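Local atomic coordinates of uracil-DNA glycosylase (Sulfolobus tokodaii str. 7, PDB entry 4ZBY), a protein that belongs to the uracil-DNA glycosylase superfamily and carries an iron/sulfur cluster and a uracil in this crystal structure. Residues P115-T120 with E187-P192; S131-N136 with Y148-K153; I158-Y163 with E179-K184. One frame throughout, in Å; residues are numbered along the deposited sequence.

Contact 1 of 3, residues P115-T120 with E187-P192; sequences PKIIVT and ELAITP
The flat groups that K116 and I117 meet in 187-192 are backbone carbonyls and peptides at the C-terminal end of a helix. The ammonium NZ of K116 lies above the carbonyl plane of A189, 61° out of it, with A189 O 3.1 Å away. It also stands above the carbonyl plane of T191, 48° out, at 3.0 Å from T191 O. A third, weak hydrogen bond runs from K116 NZ to L188 O at 3.3 Å. The peptide joining L188 to A189 has the tip of I117 on one face: CD1 sits almost straight over A189 N at 3.7 Å. From there CD1 also touches A189 CB at 3.9 Å and L188 CB at 4.0 Å, which makes a small apolar patch on the strand side of the polar grip.

K116 reaches this far because its chain is fully extended, starting with CG anti to the backbone N (chi1 -180°). L188 and A189 are helical and T191 is the first residue after the helix, and NZ reaches carbonyls on both sides of that end. The ammonium thus sits at the carbonyl end of the helix, where its positive charge probably complements the helix dipole.

The contact lies at the surface and joins the end of helix 172-190 to the start of strand 117-121. That strand runs between strands 37-41 and 155-162: the backbone of I117 bonds to E36 and M38, and those of K116 and I118 to I158. L188 reaches F160 on the same side of the sheet, while T120 turns to S125 and I129 of helix 123-133 on the opposite side.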
loop_
_atom_site.group_PDB
_atom_site.type_symbol
_atom_site.label_atom_id
_atom_site.label_comp_id
_atom_site.label_asym_id
_atom_site.label_seq_id
_atom_site.Cartn_x
_atom_site.Cartn_y
_atom_site.Cartn_z
ATOM N N PRO A 115 -4.917 -5.871 -9.504
ATOM C CA PRO A 115 -3.558 -5.681 -10.022
ATOM C C PRO A 115 -2.792 -6.996 -10.209
ATOM O O PRO A 115 -3.079 -8.031 -9.554
ATOM C CB PRO A 115 -2.910 -4.822 -8.946
ATOM C CG PRO A 115 -3.584 -5.321 -7.661
ATOM C CD PRO A 115 -5.016 -5.539 -8.070
ATOM N N LYS A 116 -1.824 -6.970 -11.120
ATOM C CA LYS A 116 -0.906 -8.094 -11.281
ATOM C C LYS A 116 -0.084 -8.314 -10.002
ATOM O O LYS A 116 0.216 -9.452 -9.619
ATOM C CB LYS A 116 0.045 -7.832 -12.464
ATOM C CG LYS A 116 1.044 -8.967 -12.721
ATOM C CD LYS A 116 1.931 -8.636 -13.942
ATOM C CE LYS A 116 2.783 -9.834 -14.361
ATOM N NZ LYS A 116 3.641 -9.530 -15.546
ATOM N N ILE A 117 0.333 -7.208 -9.406
ATOM C CA ILE A 117 1.220 -7.226 -8.246
ATOM C C ILE A 117 0.690 -6.290 -7.180
ATOM O O ILE A 117 0.304 -5.146 -7.492
ATOM C CB ILE A 117 2.646 -6.783 -8.633
ATOM C CG1 ILE A 117 3.258 -7.728 -9.657
ATOM C CG2 ILE A 117 3.569 -6.638 -7.394
ATOM C CD1 ILE A 117 4.422 -7.137 -10.397
ATOM N N ILE A 118 0.670 -6.763 -5.929
ATOM C CA ILE A 118 0.504 -5.864 -4.797
ATOM C C ILE A 118 1.812 -5.802 -4.032
ATOM O O ILE A 118 2.306 -6.825 -3.566
ATOM C CB ILE A 118 -0.610 -6.310 -3.844
ATOM C CG1 ILE A 118 -1.969 -6.245 -4.545
ATOM C CG2 ILE A 118 -0.628 -5.408 -2.612
ATOM C CD1 ILE A 118 -3.088 -6.951 -3.778
ATOM N N VAL A 119 2.378 -4.605 -3.921
ATOM C CA VAL A 119 3.571 -4.413 -3.096
ATOM C C VAL A 119 3.121 -3.944 -1.717
ATOM O O VAL A 119 2.517 -2.873 -1.606
ATOM C CB VAL A 119 4.514 -3.371 -3.729
ATOM C CG1 VAL A 119 5.751 -3.168 -2.885
ATOM C CG2 VAL A 119 4.882 -3.805 -5.148
ATOM N N THR A 120 3.368 -4.763 -0.693
ATOM C CA THR A 120 2.926 -4.402 0.657
ATOM C C THR A 120 4.126 -3.811 1.367
ATOM O O THR A 120 5.097 -4.495 1.721
ATOM C CB THR A 120 2.313 -5.583 1.460
ATOM O OG1 THR A 120 3.207 -6.688 1.473
ATOM C CG2 THR A 120 1.008 -6.068 0.826
ATOM N N GLU A 187 11.294 -6.990 -12.320
ATOM C CA GLU A 187 11.395 -8.217 -13.110
ATOM C C GLU A 187 10.040 -8.932 -13.133
ATOM O O GLU A 187 9.594 -9.373 -14.185
ATOM C CB GLU A 187 12.495 -9.130 -12.573
ATOM C CG GLU A 187 12.693 -10.372 -13.403
ATOM C CD GLU A 187 14.007 -11.086 -13.105
ATOM O OE1 GLU A 187 14.781 -10.575 -12.266
ATOM O OE2 GLU A 187 14.266 -12.154 -13.706
ATOM N N LEU A 188 9.365 -9.023 -11.991
ATOM C CA LEU A 188 8.040 -9.649 -11.974
ATOM C C LEU A 188 7.023 -8.898 -12.850
ATOM O O LEU A 188 6.164 -9.511 -13.474
ATOM C CB LEU A 188 7.514 -9.740 -10.532
ATOM C CG LEU A 188 8.291 -10.713 -9.650
ATOM C CD1 LEU A 188 7.962 -10.476 -8.184
ATOM C CD2 LEU A 188 7.966 -12.145 -10.027
ATOM N N ALA A 189 7.136 -7.577 -12.907
ATOM C CA ALA A 189 6.163 -6.781 -13.639
ATOM C C ALA A 189 6.315 -6.919 -15.137
ATOM O O ALA A 189 5.316 -6.922 -15.879
ATOM C CB ALA A 189 6.283 -5.305 -13.226
ATOM N N ILE A 190 7.558 -7.038 -15.603
ATOM C CA ILE A 190 7.797 -7.086 -17.043
ATOM C C ILE A 190 7.833 -8.487 -17.645
ATOM O O ILE A 190 7.891 -8.625 -18.868
ATOM C CB ILE A 190 9.124 -6.379 -17.453
ATOM C CG1 ILE A 190 10.346 -7.145 -16.955
ATOM C CG2 ILE A 190 9.133 -4.936 -17.007
ATOM C CD1 ILE A 190 11.629 -6.759 -17.675
ATOM N N THR A 191 7.768 -9.512 -16.797
ATOM C CA THR A 191 7.886 -10.898 -17.251
ATOM C C THR A 191 6.507 -11.535 -17.393
ATOM O O THR A 191 5.735 -11.524 -16.443
ATOM C CB THR A 191 8.746 -11.734 -16.266
ATOM O OG1 THR A 191 10.023 -11.101 -16.079
ATOM C CG2 THR A 191 8.954 -13.144 -16.801
ATOM N N PRO A 192 6.185 -12.080 -18.581
ATOM C CA PRO A 192 4.872 -12.703 -18.779
ATOM C C PRO A 192 4.685 -13.905 -17.853
ATOM O O PRO A 192 5.664 -14.597 -17.555
ATOM C CB PRO A 192 4.899 -13.148 -20.250
ATOM C CG PRO A 192 6.054 -12.417 -20.873
ATOM C CD PRO A 192 7.047 -12.214 -19.764
#

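Contact 2 of 3, residues S131-N136 with Y148-K153; sequences SKMGEN and YVWKYK
M133 lays its CG over one face of the W150 indole. The methylene sits 3.6 Å from the centroid of the five-membered ring and 16° off its normal, a CH-pi contact off-centre on the indole as a whole. SD follows obliquely at 5.0 Å from the same centroid, and a bend at chi3 (68°) turns CE to Y148 CB, 3.7 Å away. K132 adds its CB, 3.9 Å from W150 CZ2. The E135 side chain crosses that of Y148 at about a right angle, its carboxylate plane 53° from the ring plane, with E135 OE2 3.5 Å from Y148 CD2.

No direct hydrogen bond joins 131-136 to 148-153, but a water in the indole plane, at the ring edge, accepts from W150 NE1 at 3.2 Å and donates to K132 O at 2.7 Å. Y152 CG lies over the opposite indole face, and Y152 OH bonds to D111. Further out, Y148 OH bonds to V143 O and the Y148 ring meets F130 edge-to-face, while V159 touches both M133 and W150.

This CH-pi and oblique Met-aromatic contact joins the end of helix 123-133 to strand 148-152, the outer strand of a beta hairpin at one sheet edge in this alpha/beta fold.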
loop_
_atom_site.group_PDB
_atom_site.type_symbol
_atom_site.label_atom_id
_atom_site.label_comp_id
_atom_site.label_asym_id
_atom_site.label_seq_id
_atom_site.Cartn_x
_atom_site.Cartn_y
_atom_site.Cartn_z
ATOM N N SER A 131 -3.252 -12.018 5.802
ATOM C CA SER A 131 -4.430 -12.571 6.462
ATOM C C SER A 131 -5.557 -12.851 5.462
ATOM O O SER A 131 -6.244 -13.872 5.581
ATOM C CB SER A 131 -4.923 -11.654 7.603
ATOM O OG SER A 131 -5.600 -10.491 7.114
ATOM N N LYS A 132 -5.708 -11.991 4.462
ATOM C CA LYS A 132 -6.679 -12.221 3.393
ATOM C C LYS A 132 -6.271 -13.410 2.516
ATOM O O LYS A 132 -7.126 -14.147 2.029
ATOM C CB LYS A 132 -6.845 -10.969 2.524
ATOM C CG LYS A 132 -7.450 -9.775 3.235
ATOM C CD LYS A 132 -8.874 -10.061 3.716
ATOM C CE LYS A 132 -8.964 -10.017 5.233
ATOM N NZ LYS A 132 -10.334 -9.650 5.717
ATOM N N MET A 133 -4.967 -13.583 2.318
ATOM C CA MET A 133 -4.424 -14.674 1.506
ATOM C C MET A 133 -4.499 -16.006 2.189
ATOM O O MET A 133 -4.506 -17.055 1.543
ATOM C CB MET A 133 -2.952 -14.429 1.177
ATOM C CG MET A 133 -2.684 -13.250 0.322
ATOM S SD MET A 133 -0.919 -12.932 0.306
ATOM C CE MET A 133 -0.343 -14.346 -0.594
ATOM N N GLY A 134 -4.479 -15.964 3.513
ATOM C CA GLY A 134 -4.301 -17.167 4.290
ATOM C C GLY A 134 -2.858 -17.626 4.316
ATOM O O GLY A 134 -2.582 -18.802 4.557
ATOM N N GLU A 135 -1.942 -16.693 4.094
ATOM C CA GLU A 135 -0.510 -16.948 4.112
ATOM C C GLU A 135 0.016 -16.668 5.516
ATOM O O GLU A 135 -0.362 -15.683 6.129
ATOM C CB GLU A 135 0.198 -16.086 3.064
ATOM C CG GLU A 135 1.713 -16.264 2.967
ATOM C CD GLU A 135 2.130 -17.607 2.386
ATOM O OE1 GLU A 135 1.299 -18.250 1.706
ATOM O OE2 GLU A 135 3.288 -18.021 2.618
ATOM N N ASN A 136 0.836 -17.573 6.049
ATOM C CA ASN A 136 1.368 -17.388 7.396
ATOM C C ASN A 136 2.266 -16.147 7.524
ATOM O O ASN A 136 3.199 -15.942 6.733
ATOM C CB ASN A 136 2.139 -18.633 7.827
ATOM C CG ASN A 136 2.638 -18.520 9.239
ATOM O OD1 ASN A 136 1.844 -18.441 10.171
ATOM N ND2 ASN A 136 3.954 -18.477 9.405
ATOM N N TYR A 148 4.653 -13.978 -3.311
ATOM C CA TYR A 148 3.678 -14.922 -2.775
ATOM C C TYR A 148 2.475 -14.914 -3.710
ATOM O O TYR A 148 1.948 -13.855 -4.040
ATOM C CB TYR A 148 3.280 -14.532 -1.350
ATOM C CG TYR A 148 4.437 -14.534 -0.378
ATOM C CD1 TYR A 148 5.280 -13.433 -0.258
ATOM C CD2 TYR A 148 4.680 -15.633 0.439
ATOM C CE1 TYR A 148 6.339 -13.431 0.622
ATOM C CE2 TYR A 148 5.742 -15.640 1.336
ATOM C CZ TYR A 148 6.572 -14.540 1.418
ATOM O OH TYR A 148 7.622 -14.561 2.316
ATOM N N VAL A 149 2.050 -16.078 -4.175
ATOM C CA VAL A 149 0.936 -16.082 -5.115
ATOM C C VAL A 149 -0.403 -16.101 -4.376
ATOM O O VAL A 149 -0.661 -16.975 -3.531
ATOM C CB VAL A 149 1.016 -17.272 -6.070
ATOM C CG1 VAL A 149 -0.234 -17.338 -6.938
ATOM C CG2 VAL A 149 2.264 -17.155 -6.927
ATOM N N TRP A 150 -1.246 -15.126 -4.687
ATOM C CA TRP A 150 -2.575 -15.044 -4.117
ATOM C C TRP A 150 -3.587 -15.415 -5.192
ATOM O O TRP A 150 -3.834 -14.642 -6.112
ATOM C CB TRP A 150 -2.821 -13.643 -3.582
ATOM C CG TRP A 150 -4.124 -13.405 -2.859
ATOM C CD1 TRP A 150 -5.042 -14.333 -2.449
ATOM C CD2 TRP A 150 -4.649 -12.127 -2.484
ATOM N NE1 TRP A 150 -6.108 -13.703 -1.837
ATOM C CE2 TRP A 150 -5.885 -12.351 -1.842
ATOM C CE3 TRP A 150 -4.183 -10.819 -2.612
ATOM C CZ2 TRP A 150 -6.658 -11.306 -1.329
ATOM C CZ3 TRP A 150 -4.959 -9.779 -2.120
ATOM C CH2 TRP A 150 -6.187 -10.029 -1.494
ATOM N N LYS A 151 -4.155 -16.608 -5.101
ATOM C CA LYS A 151 -5.246 -16.946 -6.004
ATOM C C LYS A 151 -6.471 -16.159 -5.569
ATOM O O LYS A 151 -6.971 -16.325 -4.453
ATOM C CB LYS A 151 -5.509 -18.452 -6.022
ATOM C CG LYS A 151 -4.564 -19.184 -6.923
ATOM C CD LYS A 151 -5.099 -19.201 -8.348
ATOM C CE LYS A 151 -4.325 -20.196 -9.203
ATOM N NZ LYS A 151 -5.014 -20.506 -10.493
ATOM N N TYR A 152 -6.937 -15.262 -6.427
ATOM C CA TYR A 152 -8.034 -14.385 -6.048
ATOM C C TYR A 152 -8.997 -14.190 -7.202
ATOM O O TYR A 152 -8.613 -13.681 -8.250
ATOM C CB TYR A 152 -7.519 -13.022 -5.575
ATOM C CG TYR A 152 -8.562 -12.263 -4.792
ATOM C CD1 TYR A 152 -9.318 -12.908 -3.820
ATOM C CD2 TYR A 152 -8.803 -10.915 -5.024
ATOM C CE1 TYR A 152 -10.274 -12.236 -3.101
ATOM C CE2 TYR A 152 -9.772 -10.236 -4.313
ATOM C CZ TYR A 152 -10.505 -10.910 -3.346
ATOM O OH TYR A 152 -11.464 -10.258 -2.618
ATOM N N LYS A 153 -10.250 -14.573 -6.976
ATOM C CA LYS A 153 -11.298 -14.564 -8.007
ATOM C C LYS A 153 -10.785 -15.328 -9.213
ATOM O O LYS A 153 -10.271 -16.444 -9.070
ATOM C CB LYS A 153 -11.708 -13.124 -8.382
ATOM C CG LYS A 153 -12.213 -12.318 -7.193
ATOM C CD LYS A 153 -12.725 -10.934 -7.587
ATOM C CE LYS A 153 -13.226 -10.171 -6.366
ATOM N NZ LYS A 153 -14.256 -10.946 -5.616
HETATM O O HOH W 1 -8.757 -14.092 -0.119
#

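Contact 3 of 3, residues I158-Y163 with E179-K184; sequences IVFPTY and EEDFKK
F160 points the edge of its ring at D181. CE2 lies 3.9 Å from D181 CG, near the ring plane, and the ring and carboxylate planes stand 73° apart. The rim hydrogens may thus offer the carboxylate a mildly favourable electrostatic partner. K184 crosses the phenylalanine at about a right angle, its CB 3.9 Å from F160 CZ and its CD still close, before its end leads away. T162 and D181 slide past each other in opposite directions, bringing T162 CG2 3.9 Å from D181 CB and T162 CB 3.8 Å from D181 OD2.

With OG1 of T162 between the backbone N and the carbonyl carbon (chi1 77°), the hydroxyl donates to Y163 O at 2.8 Å. D181 is instead linked to the strand end by a water, which donates to D181 OD2 at 2.7 Å and accepts from Y163 N. The buried carboxylate is further held by a salt bridge from OD1 to R144.

Helix 179-184 runs antiparallel to strand 158-162, at 169° and 9.4 Å between axes. The strand lies between 117-121 and 148-152, with V159 and P161 against helix 123-133 on its other face, while F182 turns to L63, M66 and I70 of helix 58-71.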
loop_
_atom_site.group_PDB
_atom_site.type_symbol
_atom_site.label_atom_id
_atom_site.label_comp_id
_atom_site.label_asym_id
_atom_site.label_seq_id
_atom_site.Cartn_x
_atom_site.Cartn_y
_atom_site.Cartn_z
ATOM N N ILE A 158 0.234 -11.398 -7.484
ATOM C CA ILE A 158 1.548 -11.609 -6.883
ATOM C C ILE A 158 1.725 -10.615 -5.757
ATOM O O ILE A 158 1.691 -9.404 -5.990
ATOM C CB ILE A 158 2.661 -11.404 -7.895
ATOM C CG1 ILE A 158 2.536 -12.419 -9.035
ATOM C CG2 ILE A 158 3.984 -11.518 -7.224
ATOM C CD1 ILE A 158 3.405 -12.071 -10.238
ATOM N N VAL A 159 1.901 -11.111 -4.541
ATOM C CA VAL A 159 2.087 -10.225 -3.401
ATOM C C VAL A 159 3.564 -10.173 -3.050
ATOM O O VAL A 159 4.216 -11.205 -2.882
ATOM C CB VAL A 159 1.266 -10.676 -2.165
ATOM C CG1 VAL A 159 1.611 -9.807 -0.932
ATOM C CG2 VAL A 159 -0.224 -10.609 -2.464
ATOM N N PHE A 160 4.097 -8.968 -2.954
ATOM C CA PHE A 160 5.515 -8.803 -2.689
ATOM C C PHE A 160 5.747 -7.861 -1.522
ATOM O O PHE A 160 5.629 -6.648 -1.669
ATOM C CB PHE A 160 6.229 -8.272 -3.944
ATOM C CG PHE A 160 7.694 -8.500 -3.934
ATOM C CD1 PHE A 160 8.256 -9.450 -4.769
ATOM C CD2 PHE A 160 8.526 -7.796 -3.062
ATOM C CE1 PHE A 160 9.631 -9.697 -4.733
ATOM C CE2 PHE A 160 9.906 -8.037 -3.027
ATOM C CZ PHE A 160 10.450 -8.968 -3.875
ATOM N N PRO A 161 6.082 -8.419 -0.346
ATOM C CA PRO A 161 6.284 -7.544 0.800
ATOM C C PRO A 161 7.664 -6.900 0.790
ATOM O O PRO A 161 8.620 -7.564 0.434
ATOM C CB PRO A 161 6.159 -8.499 2.006
ATOM C CG PRO A 161 5.561 -9.763 1.451
ATOM C CD PRO A 161 6.040 -9.842 0.032
ATOM N N THR A 162 7.757 -5.638 1.183
ATOM C CA THR A 162 9.040 -4.974 1.390
ATOM C C THR A 162 9.051 -4.207 2.713
ATOM O O THR A 162 8.030 -4.096 3.391
ATOM C CB THR A 162 9.353 -3.978 0.268
ATOM O OG1 THR A 162 8.585 -2.779 0.466
ATOM C CG2 THR A 162 9.010 -4.566 -1.109
ATOM N N TYR A 163 10.211 -3.670 3.080
ATOM C CA TYR A 163 10.269 -2.768 4.219
ATOM C C TYR A 163 9.538 -1.503 3.828
ATOM O O TYR A 163 9.356 -1.221 2.652
ATOM C CB TYR A 163 11.710 -2.466 4.621
ATOM C CG TYR A 163 12.432 -3.621 5.278
ATOM C CD1 TYR A 163 11.796 -4.420 6.229
ATOM C CD2 TYR A 163 13.752 -3.903 4.964
ATOM C CE1 TYR A 163 12.457 -5.474 6.835
ATOM C CE2 TYR A 163 14.425 -4.953 5.575
ATOM C CZ TYR A 163 13.771 -5.737 6.502
ATOM O OH TYR A 163 14.431 -6.788 7.105
ATOM N N GLU A 179 15.824 -1.185 -2.503
ATOM C CA GLU A 179 16.087 -0.994 -3.916
ATOM C C GLU A 179 16.176 -2.320 -4.643
ATOM O O GLU A 179 15.653 -2.466 -5.743
ATOM C CB GLU A 179 17.357 -0.163 -4.119
ATOM C CG GLU A 179 17.195 1.254 -3.561
ATOM C CD GLU A 179 18.470 2.080 -3.580
ATOM O OE1 GLU A 179 19.568 1.497 -3.729
ATOM O OE2 GLU A 179 18.364 3.319 -3.434
ATOM N N GLU A 180 16.829 -3.289 -4.014
ATOM C CA GLU A 180 16.957 -4.616 -4.594
ATOM C C GLU A 180 15.591 -5.281 -4.673
ATOM O O GLU A 180 15.293 -5.976 -5.638
ATOM C CB GLU A 180 17.930 -5.467 -3.773
ATOM C CG GLU A 180 19.370 -4.998 -3.883
ATOM C CD GLU A 180 19.865 -4.984 -5.318
ATOM O OE1 GLU A 180 19.872 -6.058 -5.954
ATOM O OE2 GLU A 180 20.232 -3.896 -5.816
ATOM N N ASP A 181 14.762 -5.060 -3.657
ATOM C CA ASP A 181 13.393 -5.573 -3.671
ATOM C C ASP A 181 12.628 -4.952 -4.838
ATOM O O ASP A 181 11.872 -5.647 -5.504
ATOM C CB ASP A 181 12.654 -5.288 -2.366
ATOM C CG ASP A 181 12.964 -6.311 -1.288
ATOM O OD1 ASP A 181 13.657 -7.292 -1.590
ATOM O OD2 ASP A 181 12.517 -6.119 -0.138
ATOM N N PHE A 182 12.849 -3.662 -5.112
ATOM C CA PHE A 182 12.142 -3.025 -6.221
ATOM C C PHE A 182 12.657 -3.537 -7.570
ATOM O O PHE A 182 11.878 -3.634 -8.519
ATOM C CB PHE A 182 12.218 -1.496 -6.131
ATOM C CG PHE A 182 11.050 -0.883 -5.398
ATOM C CD1 PHE A 182 10.772 -1.234 -4.099
ATOM C CD2 PHE A 182 10.217 0.033 -6.027
ATOM C CE1 PHE A 182 9.690 -0.687 -3.419
ATOM C CE2 PHE A 182 9.126 0.583 -5.349
ATOM C CZ PHE A 182 8.860 0.222 -4.064
ATOM N N LYS A 183 13.943 -3.886 -7.649
ATOM C CA LYS A 183 14.490 -4.521 -8.855
ATOM C C LYS A 183 13.778 -5.847 -9.127
ATOM O O LYS A 183 13.484 -6.188 -10.277
ATOM C CB LYS A 183 16.002 -4.757 -8.726
ATOM C CG LYS A 183 16.850 -3.484 -8.722
ATOM C CD LYS A 183 18.351 -3.802 -8.620
ATOM C CE LYS A 183 19.205 -2.531 -8.619
ATOM N NZ LYS A 183 20.657 -2.816 -8.406
ATOM N N LYS A 184 13.518 -6.609 -8.064
ATOM C CA LYS A 184 12.805 -7.868 -8.207
ATOM C C LYS A 184 11.369 -7.643 -8.633
ATOM O O LYS A 184 10.835 -8.423 -9.436
ATOM C CB LYS A 184 12.857 -8.682 -6.905
ATOM C CG LYS A 184 14.252 -9.193 -6.584
ATOM C CD LYS A 184 14.274 -9.860 -5.200
ATOM C CE LYS A 184 15.524 -10.710 -5.016
ATOM N NZ LYS A 184 16.753 -9.875 -5.006
HETATM O O HOH W 2 12.661 -4.037 1.548
#

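In the fold
Contacts 1 and 3 dock the same helix, 172-190, on neighbouring strands 117-121 and 155-162. Contact 3 is buried, with aromatic and methyl packing round a charged carboxylate. Contact 1, at the helix end, is a surface contact that relies on one lysine gripping carbonyls. Contact 2 is also at the surface, but on the other side of the sheet, where methionine-indole packing and one bridging water carry the contact, without a direct hydrogen bond. V159 joins it to contact 3, and I118 meets W150 from contact 1. Helices 172-190 and 123-133 thus pack on opposite faces of the one sheet to which all three contacts belong.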